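Side-chain contacts in mitochondrial association factor 1 (Toxoplasma gondii, PDB 6BXS), which belongs to a parasite family named for association with host mitochondria and has a macro domain, a fold that in relatives binds ADP-ribose, its own role being unestablished: residues L97-D100 and A101-Q104; R235-A238 and V239-A243. All blocks are in the same frame, centred on the assembly; numbering follows the deposited sequence.

Contact 1 of 2, residues L97-D100 and A101-Q104; sequences LLHD and AERQ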
# COMPACT_ATOMS: atom_id res chain seq x y z
N LEU A 97 3.03 8.63 -14.03
CA LEU A 97 3.01 7.17 -14.10
C LEU A 97 1.59 6.61 -14.21
O LEU A 97 1.37 5.62 -14.90
CB LEU A 97 3.70 6.58 -12.87
CG LEU A 97 5.23 6.48 -12.92
CD1 LEU A 97 5.77 5.97 -11.59
CD2 LEU A 97 5.68 5.56 -14.06
N LEU A 98 0.65 7.24 -13.52
CA LEU A 98 -0.74 6.79 -13.57
C LEU A 98 -1.31 6.94 -14.97
O LEU A 98 -2.08 6.09 -15.43
CB LEU A 98 -1.60 7.57 -12.57
CG LEU A 98 -3.09 7.22 -12.59
CD1 LEU A 98 -3.32 5.72 -12.44
CD2 LEU A 98 -3.84 7.99 -11.51
N HIS A 99 -0.95 8.03 -15.65
CA HIS A 99 -1.37 8.25 -17.03
C HIS A 99 -0.88 7.12 -17.92
O HIS A 99 -1.63 6.59 -18.73
CB HIS A 99 -0.85 9.60 -17.55
CG HIS A 99 -1.70 10.77 -17.16
ND1 HIS A 99 -1.18 11.94 -16.66
CD2 HIS A 99 -3.04 10.95 -17.21
CE1 HIS A 99 -2.16 12.79 -16.42
NE2 HIS A 99 -3.30 12.21 -16.74
N ASP A 100 0.38 6.73 -17.74
CA ASP A 100 0.95 5.60 -18.48
C ASP A 100 0.25 4.30 -18.11
O ASP A 100 -0.05 3.48 -18.97
CB ASP A 100 2.45 5.48 -18.20
CG ASP A 100 3.24 6.68 -18.69
OD1 ASP A 100 2.74 7.41 -19.57
OD2 ASP A 100 4.37 6.89 -18.18
N ALA A 101 -0.00 4.10 -16.82
CA ALA A 101 -0.63 2.88 -16.34
C ALA A 101 -2.04 2.72 -16.91
O ALA A 101 -2.45 1.61 -17.27
CB ALA A 101 -0.68 2.87 -14.82
N GLU A 102 -2.76 3.83 -17.01
CA GLU A 102 -4.13 3.82 -17.50
C GLU A 102 -4.20 3.47 -18.98
O GLU A 102 -5.21 2.94 -19.45
CB GLU A 102 -4.79 5.18 -17.24
CG GLU A 102 -5.23 5.38 -15.80
CD GLU A 102 -5.84 6.76 -15.55
OE1 GLU A 102 -6.38 6.97 -14.44
OE2 GLU A 102 -5.77 7.61 -16.45
N ARG A 103 -3.14 3.78 -19.72
CA ARG A 103 -3.04 3.41 -21.13
C ARG A 103 -3.05 1.89 -21.30
O ARG A 103 -3.56 1.36 -22.29
CB ARG A 103 -1.77 3.97 -21.77
CG ARG A 103 -1.74 5.47 -21.97
CD ARG A 103 -0.32 5.89 -22.34
NE ARG A 103 -0.28 7.08 -23.19
CZ ARG A 103 -0.10 8.32 -22.74
NH1 ARG A 103 -0.06 9.33 -23.61
NH2 ARG A 103 0.05 8.57 -21.45
N GLN A 104 -2.46 1.20 -20.32
CA GLN A 104 -2.27 -0.24 -20.38
C GLN A 104 -2.64 -0.89 -19.05
O GLN A 104 -1.75 -1.24 -18.27
CB GLN A 104 -0.83 -0.58 -20.74
CG GLN A 104 -0.40 -0.18 -22.14
CD GLN A 104 1.09 -0.33 -22.35
OE1 GLN A 104 1.87 0.55 -21.97
NE2 GLN A 104 1.50 -1.44 -22.95

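Contact 2 of 2, residues R235-A238 and V239-A243; sequences RANA and VAVEA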
# COMPACT_ATOMS: atom_id res chain seq x y z
N ARG A 235 -14.75 -6.13 6.05
CA ARG A 235 -15.29 -7.12 5.13
C ARG A 235 -14.85 -6.84 3.69
O ARG A 235 -14.52 -7.76 2.94
CB ARG A 235 -16.81 -7.15 5.21
CG ARG A 235 -17.36 -7.56 6.57
CD ARG A 235 -16.96 -8.98 6.94
NE ARG A 235 -17.30 -9.94 5.88
CZ ARG A 235 -16.44 -10.74 5.26
NH1 ARG A 235 -16.87 -11.56 4.32
NH2 ARG A 235 -15.15 -10.75 5.58
N ALA A 236 -14.84 -5.57 3.31
CA ALA A 236 -14.41 -5.17 1.98
C ALA A 236 -12.94 -5.54 1.77
O ALA A 236 -12.56 -6.04 0.71
CB ALA A 236 -14.61 -3.68 1.78
N ASN A 237 -12.13 -5.29 2.79
CA ASN A 237 -10.71 -5.63 2.74
C ASN A 237 -10.49 -7.14 2.69
O ASN A 237 -9.69 -7.63 1.90
CB ASN A 237 -9.98 -5.03 3.94
CG ASN A 237 -8.54 -5.48 4.03
OD1 ASN A 237 -7.68 -5.02 3.28
ND2 ASN A 237 -8.26 -6.40 4.96
N ALA A 238 -11.20 -7.87 3.54
CA ALA A 238 -11.07 -9.32 3.60
C ALA A 238 -11.41 -9.96 2.26
O ALA A 238 -10.64 -10.77 1.75
CB ALA A 238 -11.97 -9.88 4.69
N VAL A 239 -12.54 -9.57 1.69
CA VAL A 239 -12.97 -10.11 0.41
C VAL A 239 -12.02 -9.70 -0.72
O VAL A 239 -11.76 -10.48 -1.64
CB VAL A 239 -14.41 -9.66 0.07
CG1 VAL A 239 -14.79 -10.02 -1.36
CG2 VAL A 239 -15.40 -10.29 1.04
N ALA A 240 -11.50 -8.48 -0.64
CA ALA A 240 -10.55 -8.00 -1.64
C ALA A 240 -9.25 -8.79 -1.58
O ALA A 240 -8.64 -9.10 -2.60
CB ALA A 240 -10.27 -6.51 -1.45
N VAL A 241 -8.82 -9.12 -0.36
CA VAL A 241 -7.61 -9.91 -0.17
C VAL A 241 -7.79 -11.32 -0.72
O VAL A 241 -6.90 -11.86 -1.37
CB VAL A 241 -7.22 -9.97 1.33
CG1 VAL A 241 -6.18 -11.07 1.58
CG2 VAL A 241 -6.69 -8.62 1.79
N GLU A 242 -8.95 -11.92 -0.45
CA GLU A 242 -9.25 -13.27 -0.95
C GLU A 242 -9.17 -13.33 -2.47
O GLU A 242 -8.59 -14.27 -3.02
CB GLU A 242 -10.65 -13.72 -0.49
CG GLU A 242 -10.76 -14.02 1.00
CD GLU A 242 -12.18 -14.39 1.41
OE1 GLU A 242 -12.57 -15.56 1.20
OE2 GLU A 242 -12.90 -13.51 1.93
N ALA A 243 -9.75 -12.34 -3.13
CA ALA A 243 -9.78 -12.30 -4.59
C ALA A 243 -8.38 -12.11 -5.16
O ALA A 243 -8.04 -12.72 -6.18
CB ALA A 243 -10.70 -11.18 -5.07

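Contact 1 of 2, residues L97-D100 and A101-Q104
Asp100 and Arg103, three residues apart in the last turn of helix 83-103, form the charged pair of this contact. Their side chains run abreast in the same direction, with Asp100 OD1 3.5 Å from Arg103 NH2. The carboxylate and guanidinium planes are turned 57° against each other and OD1 is displaced from the guanidinium plane, so the salt bridge rests on charge alone, with no N-H aimed at the acid. The arginine chain is stretched as far as NE, its CG passing 3.4 Å from His99 O.

Leu98 and Glu102, one turn apart, pass each other at a slant. Their apolar contact is Glu102 CG to Leu98 CD1, 3.9 Å; OE1, 3.8 Å from Leu98 CG, adds plain van der Waals contact. A long acid suits this place: its CG methylene rests on Leu98 O and reaches CD1, while the carboxylate stays at the partly exposed side and Leu98 is buried against Phe148. Ala101, also buried, is small enough to sit against Val109 and Ala125.

Backbone bonds change along the turn. Ala101 N to Leu97 O and Glu102 N to Leu98 O are both 2.8 Å, whereas Arg103 N divides itself weakly between His99 O at 3.3 Å and Asp100 O at 3.2 Å. Gln104 N then bonds to Ala101 O. Such tightening from alpha-helical to 3-10 spacing is characteristic of a helix C-terminus, here leading toward strand 109-111.

Contact 2 of 2, residues R235-A238 and V239-A243
Val239 stands one turn after Arg235, and its CG2 methyl touches both the backbone and the side chain of that arginine: CG2 lies 3.3 Å from Arg235 O and 3.8 Å from Arg235 NH1. The arginine chain folds back to make this possible, bending at chi2 (-62°) and again at chi3 (-53°), which turns the guanidinium partly along the helix, toward the next turn. On another side of the helix Asn237 and Val241 run alongside each other, with Asn237 OD1 4.0 Å from Val241 CG2. The same methyl is 3.2 Å from Asn237 O, because CG2 is anti to the carbonyl carbon of Val241.

Beneath these side chains, four successive i to i+4 bonds fix the spacing. The straightest is Val239 N to Arg235 O, with an N-H...O angle of 170°; the shortest is Val241 N to Asn237 O, at 2.8 Å.

Farther out, Ser271 OG ties down both charged ends, bonding to Arg235 NH2 and Glu242 OE2. A small hydroxyl can thus join two groups whose charged atoms, Arg235 NH1 and Glu242 OE2, stay 5.0 Å apart. Ala238, with only a methyl, lets helix 263-276 approach at Leu268 and Ser271. The compact amide of Asn237 fits among Tyr186, Met190, Leu218 and Phe256. Ala236, Asn237 and Val239 meet helix 179-202, and Asn237 and Val241 also reach strand 253-256, so helix 230-248 is packed between two helices and the sheet.

In the fold
Contact 1 precedes contact 2 in the sequence; their centres are 25 Å apart and their nearest atoms about 18 Å, so they do not touch. What they share is the mixed central sheet. Contact 1 ends helix 83-103, which packs on strands 109-111, 120-126 and 147-152 at one margin of the sheet. Contact 2 lies within helix 230-248, the crossover of the beta-alpha-beta unit between strands 213-216 and 253-256, neighbours in its parallel part. Helix 83-103 therefore packs on the antiparallel end of the sheet and helix 230-248 on its parallel part, in this macro-domain protein an alpha/beta layout in which helices shield a common sheet.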